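Local coordinates for FAD:protein FMN transferase (Pseudomonas stutzeri ATCC 14405 = CCUG 16156, PDB 5MGY), which probably transfers FMN from FAD to a threonine side chain of target proteins in a magnesium-dependent reaction, at residues His255-Val260 with Ala276-Gly281; Gly293-Phe298 with Thr311-Glu316. One frame throughout, in Å; residues are numbered along the deposited sequence.

Contact 1: His255-Val260 with Ala276-Gly281; sequences HHLAAV and ALMVLG
The contact belongs to the packing of a helix against one side of the central antiparallel sheet: H255, L257 and V260, leading into and along strand 257-264, meet L277, M278 and G281 of segment 276-281, on helix 267-292. Locally the two run nearly antiparallel (163°), with their axes 8.4 Å apart at closest approach. Both A258 and A259 bond to V299 of the neighbouring strand, forming a classic beta bulge, and their CB atoms point away from the helix. H255 lies just before the strand. Its CG sits between the backbone N and the carbonyl carbon (chi1 65°), and the imidazole turns one face to G281, whose CA stands over the middle of the ring, 3.4 Å from the centroid, a CH-pi contact. The CE1 corner of the same ring is turned in plane toward the carbonyl oxygens of M278 and V279, while M278 SD is at the ring edge, 5.3 Å from the centroid. The methionine chain, bent at chi2 and chi3, reaches the strand backbone: CE lies 3.5 Å from L257 O and also approaches A258 O. R240 binds the carbonyls of H255 and L257 from outside the contact. L257 extends CD2 toward L277 O and the carbonyl carbon of G281. Farther along the strand, V260 divides its two methyls between neighbouring residues of the helix. CG1 passes M278 CB at 4.0 Å, the two side chains running alongside in opposite senses, whereas CG2 meets CD1 of L277, a side chain roughly perpendicular to that of V260, at 3.9 Å.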
loop_
_atom_site.group_PDB
_atom_site.type_symbol
_atom_site.label_atom_id
_atom_site.label_comp_id
_atom_site.label_asym_id
_atom_site.label_seq_id
_atom_site.Cartn_x
_atom_site.Cartn_y
_atom_site.Cartn_z
ATOM N N HIS A 255 -3.794 14.323 -13.566
ATOM C CA HIS A 255 -2.355 14.493 -13.875
ATOM C C HIS A 255 -1.695 13.269 -14.514
ATOM O O HIS A 255 -2.295 12.207 -14.652
ATOM C CB HIS A 255 -1.594 14.812 -12.597
ATOM C CG HIS A 255 -1.609 13.692 -11.607
ATOM N ND1 HIS A 255 -2.168 13.821 -10.355
ATOM C CD2 HIS A 255 -1.177 12.412 -11.693
ATOM C CE1 HIS A 255 -2.045 12.686 -9.705
ATOM N NE2 HIS A 255 -1.451 11.815 -10.496
ATOM N N HIS A 256 -0.417 13.413 -14.828
ATOM C CA HIS A 256 0.269 12.443 -15.658
ATOM C C HIS A 256 1.142 11.398 -14.934
ATOM O O HIS A 256 1.753 10.610 -15.583
ATOM C CB HIS A 256 1.101 13.209 -16.671
ATOM C CG HIS A 256 0.296 14.085 -17.603
ATOM N ND1 HIS A 256 -0.717 13.599 -18.418
ATOM C CD2 HIS A 256 0.408 15.405 -17.895
ATOM C CE1 HIS A 256 -1.217 14.584 -19.134
ATOM N NE2 HIS A 256 -0.552 15.689 -18.836
ATOM N N LEU A 257 1.253 11.408 -13.611
ATOM C CA LEU A 257 2.023 10.366 -12.889
ATOM C C LEU A 257 1.484 8.956 -13.100
ATOM O O LEU A 257 0.359 8.673 -12.728
ATOM C CB LEU A 257 2.034 10.657 -11.396
ATOM C CG LEU A 257 2.924 9.800 -10.506
ATOM C CD1 LEU A 257 4.347 9.809 -11.041
ATOM C CD2 LEU A 257 2.900 10.372 -9.092
ATOM N N ALA A 258 2.290 8.079 -13.704
ATOM C CA ALA A 258 1.844 6.738 -14.098
ATOM C C ALA A 258 2.199 5.642 -13.073
ATOM O O ALA A 258 1.512 4.629 -12.947
ATOM C CB ALA A 258 2.425 6.370 -15.449
ATOM N N ALA A 259 3.290 5.844 -12.361
ATOM C CA ALA A 259 3.678 4.985 -11.276
ATOM C C ALA A 259 4.614 5.762 -10.363
ATOM O O ALA A 259 5.326 6.689 -10.796
ATOM C CB ALA A 259 4.395 3.757 -11.820
ATOM N N VAL A 260 4.629 5.374 -9.096
ATOM C CA VAL A 260 5.556 5.926 -8.129
ATOM C C VAL A 260 5.897 4.777 -7.182
ATOM O O VAL A 260 5.105 3.869 -6.908
ATOM C CB VAL A 260 5.013 7.201 -7.475
ATOM C CG1 VAL A 260 3.640 6.939 -6.906
ATOM C CG2 VAL A 260 5.941 7.733 -6.411
ATOM N N ALA A 276 -0.254 8.291 -1.584
ATOM C CA ALA A 276 -0.374 9.730 -1.386
ATOM C C ALA A 276 0.300 10.494 -2.519
ATOM O O ALA A 276 -0.210 11.539 -2.996
ATOM C CB ALA A 276 0.295 10.129 -0.083
ATOM N N LEU A 277 1.463 9.978 -2.916
ATOM C CA LEU A 277 2.248 10.562 -3.991
ATOM C C LEU A 277 1.503 10.446 -5.299
ATOM O O LEU A 277 1.508 11.389 -6.063
ATOM C CB LEU A 277 3.644 9.917 -4.088
ATOM C CG LEU A 277 4.505 10.283 -2.907
ATOM C CD1 LEU A 277 5.913 9.760 -3.096
ATOM C CD2 LEU A 277 4.518 11.806 -2.669
ATOM N N MET A 278 0.829 9.330 -5.534
ATOM C CA MET A 278 0.043 9.148 -6.749
ATOM C C MET A 278 -1.224 10.024 -6.730
ATOM O O MET A 278 -1.753 10.371 -7.794
ATOM C CB MET A 278 -0.333 7.682 -6.919
ATOM C CG MET A 278 -1.378 7.389 -7.990
ATOM S SD MET A 278 -0.902 7.800 -9.674
ATOM C CE MET A 278 0.175 6.446 -10.060
ATOM N N VAL A 279 -1.743 10.333 -5.544
ATOM C CA VAL A 279 -2.812 11.275 -5.480
ATOM C C VAL A 279 -2.225 12.587 -5.939
ATOM O O VAL A 279 -2.767 13.207 -6.821
ATOM C CB VAL A 279 -3.429 11.381 -4.060
ATOM C CG1 VAL A 279 -4.317 12.633 -3.896
ATOM C CG2 VAL A 279 -4.177 10.075 -3.746
ATOM N N LEU A 280 -1.111 12.981 -5.349
ATOM C CA LEU A 280 -0.607 14.364 -5.455
ATOM C C LEU A 280 -0.191 14.724 -6.876
ATOM O O LEU A 280 -0.380 15.861 -7.320
ATOM C CB LEU A 280 0.581 14.630 -4.467
ATOM C CG LEU A 280 0.191 14.932 -3.015
ATOM C CD1 LEU A 280 1.435 14.961 -2.140
ATOM C CD2 LEU A 280 -0.607 16.230 -2.915
ATOM N N GLY A 281 0.345 13.727 -7.566
ATOM C CA GLY A 281 0.903 13.887 -8.894
ATOM C C GLY A 281 2.379 14.217 -8.979
ATOM O O GLY A 281 3.020 14.502 -7.947
#

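Contact 2: Gly293-Phe298 with Thr311-Glu316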
loop_
_atom_site.group_PDB
_atom_site.type_symbol
_atom_site.label_atom_id
_atom_site.label_comp_id
_atom_site.label_asym_id
_atom_site.label_seq_id
_atom_site.Cartn_x
_atom_site.Cartn_y
_atom_site.Cartn_z
ATOM N N GLY A 293 11.652 14.094 2.916
ATOM C CA GLY A 293 12.779 13.188 2.802
ATOM C C GLY A 293 12.453 11.754 2.417
ATOM O O GLY A 293 13.094 10.841 2.874
ATOM N N ILE A 294 11.493 11.566 1.534
ATOM C CA ILE A 294 11.041 10.259 1.160
ATOM C C ILE A 294 11.931 9.768 0.026
ATOM O O ILE A 294 12.262 10.533 -0.879
ATOM C CB ILE A 294 9.587 10.302 0.700
ATOM C CG1 ILE A 294 8.713 10.756 1.870
ATOM C CG2 ILE A 294 9.152 8.943 0.173
ATOM C CD1 ILE A 294 7.282 11.105 1.473
ATOM N N ALA A 295 12.307 8.490 0.090
ATOM C CA ALA A 295 12.962 7.882 -1.013
ATOM C C ALA A 295 11.874 7.427 -2.005
ATOM O O ALA A 295 11.057 6.546 -1.695
ATOM C CB ALA A 295 13.817 6.725 -0.548
ATOM N N ALA A 296 11.843 8.048 -3.174
ATOM C CA ALA A 296 10.815 7.744 -4.162
ATOM C C ALA A 296 11.332 7.870 -5.603
ATOM O O ALA A 296 12.249 8.657 -5.861
ATOM C CB ALA A 296 9.636 8.686 -3.963
ATOM N N PHE A 297 10.702 7.136 -6.519
ATOM C CA PHE A 297 11.077 7.062 -7.929
ATOM C C PHE A 297 9.790 7.174 -8.747
ATOM O O PHE A 297 8.972 6.248 -8.754
ATOM C CB PHE A 297 11.754 5.717 -8.183
ATOM C CG PHE A 297 12.211 5.491 -9.595
ATOM C CD1 PHE A 297 13.555 5.777 -9.930
ATOM C CD2 PHE A 297 11.360 4.962 -10.574
ATOM C CE1 PHE A 297 14.036 5.552 -11.217
ATOM C CE2 PHE A 297 11.839 4.744 -11.865
ATOM C CZ PHE A 297 13.171 5.058 -12.193
ATOM N N PHE A 298 9.610 8.298 -9.424
ATOM C CA PHE A 298 8.409 8.601 -10.186
ATOM C C PHE A 298 8.455 8.208 -11.670
ATOM O O PHE A 298 9.489 8.254 -12.263
ATOM C CB PHE A 298 8.202 10.095 -10.141
ATOM C CG PHE A 298 7.918 10.627 -8.811
ATOM C CD1 PHE A 298 6.657 11.134 -8.507
ATOM C CD2 PHE A 298 8.882 10.636 -7.838
ATOM C CE1 PHE A 298 6.378 11.632 -7.252
ATOM C CE2 PHE A 298 8.597 11.139 -6.581
ATOM C CZ PHE A 298 7.348 11.635 -6.283
ATOM N N THR A 311 14.190 10.978 -6.000
ATOM C CA THR A 311 14.382 12.033 -5.040
ATOM C C THR A 311 15.794 11.982 -4.599
ATOM O O THR A 311 16.561 11.108 -4.983
ATOM C CB THR A 311 13.468 11.872 -3.801
ATOM O OG1 THR A 311 13.839 10.687 -3.066
ATOM C CG2 THR A 311 11.991 11.835 -4.234
ATOM N N LYS A 312 16.106 12.938 -3.762
ATOM C CA LYS A 312 17.368 13.053 -3.093
ATOM C C LYS A 312 17.651 11.890 -2.157
ATOM O O LYS A 312 18.732 11.321 -2.219
ATOM C CB LYS A 312 17.344 14.363 -2.330
ATOM C CG LYS A 312 18.606 14.728 -1.600
ATOM C CD LYS A 312 18.454 16.066 -0.883
ATOM C CE LYS A 312 18.125 17.205 -1.858
ATOM N NZ LYS A 312 18.264 18.535 -1.228
ATOM N N ALA A 313 16.678 11.547 -1.304
ATOM C CA ALA A 313 16.807 10.424 -0.351
ATOM C C ALA A 313 16.993 9.113 -1.098
ATOM O O ALA A 313 17.771 8.264 -0.660
ATOM C CB ALA A 313 15.607 10.346 0.600
ATOM N N PHE A 314 16.287 8.946 -2.214
ATOM C CA PHE A 314 16.446 7.762 -3.062
ATOM C C PHE A 314 17.847 7.671 -3.640
ATOM O O PHE A 314 18.401 6.571 -3.776
ATOM C CB PHE A 314 15.445 7.802 -4.203
ATOM C CG PHE A 314 15.493 6.619 -5.124
ATOM C CD1 PHE A 314 16.391 6.559 -6.178
ATOM C CD2 PHE A 314 14.587 5.598 -4.980
ATOM C CE1 PHE A 314 16.393 5.464 -7.049
ATOM C CE2 PHE A 314 14.571 4.495 -5.827
ATOM C CZ PHE A 314 15.480 4.423 -6.869
ATOM N N ASP A 315 18.398 8.828 -4.025
ATOM C CA ASP A 315 19.721 8.896 -4.672
ATOM C C ASP A 315 20.873 8.565 -3.694
ATOM O O ASP A 315 21.782 7.810 -4.080
ATOM C CB ASP A 315 19.914 10.241 -5.413
ATOM C CG ASP A 315 19.161 10.307 -6.753
ATOM O OD1 ASP A 315 18.847 9.242 -7.330
ATOM O OD2 ASP A 315 18.875 11.431 -7.228
ATOM N N GLU A 316 20.817 9.086 -2.454
ATOM C CA GLU A 316 21.746 8.650 -1.384
ATOM C C GLU A 316 21.687 7.136 -1.127
ATOM O O GLU A 316 22.714 6.484 -1.074
ATOM C CB GLU A 316 21.549 9.432 -0.074
ATOM C CG GLU A 316 22.411 10.684 -0.004
ATOM C CD GLU A 316 21.617 11.909 0.400
ATOM O OE1 GLU A 316 20.856 11.844 1.373
ATOM O OE2 GLU A 316 21.753 12.938 -0.276
#
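T311, the N-cap of helix 312-318, meets I294 and A296, where the chain enters strand 295-301, and joins the last helix of the fold to the sheet. Its hydroxyl works in both directions. OG1 donates to I294 O at 2.7 Å, in the carbonyl plane and on a lone pair, and accepts from F314 N within the helix at 3.1 Å, a nearly straight capping bond (164°). A chi1 of 66° places OG1 between its own N and carbonyl carbon, from which it can reach both I294 O and F314 N. T311 N donates to A296 O at 3.0 Å, bent at the hydrogen (135°). Of the other amides in the first helical turn, K312 N is taken by the E290 carboxylate. Apolar contacts flank these bonds: A313 CB lies 3.4 Å from G293 O, beside the Schellman motif that ends helix 267-292, and A295 CB packs 4.1 Å from F314 CB. The F314 ring reaches F297, CZ to CD1 at 3.9 Å, with the two rings oblique to each other. A single hydroxyl thus ties the carbonyl of I294, in the link between helix and strand, to the amide of F314, so the same group that caps the helix start also anchors it beside the sheet.

The two contacts follow each other along the chain, with centres 15 Å apart: helix 267-292, the partner in contact 1, leads straight into strand 295-301 of contact 2, which lies beside strand 257-264 in the sheet. Their apolar side chains join through F298, whose CD1 is 3.7 Å from L257 CD1 and whose CZ is 4.0 Å from L277 CD1. L277 CD1 also touches A296 CB. Contact 1 lies nearer the metal site formed by S157, D271 and T275: the side chain of M278 is about 8 Å from the bound magnesium ion. In contact 2, the side chain of I294 is about 13 Å from the bound magnesium ion. The helix that carries D271 and T275 is thus a partner in contact 1 and ends next to contact 2.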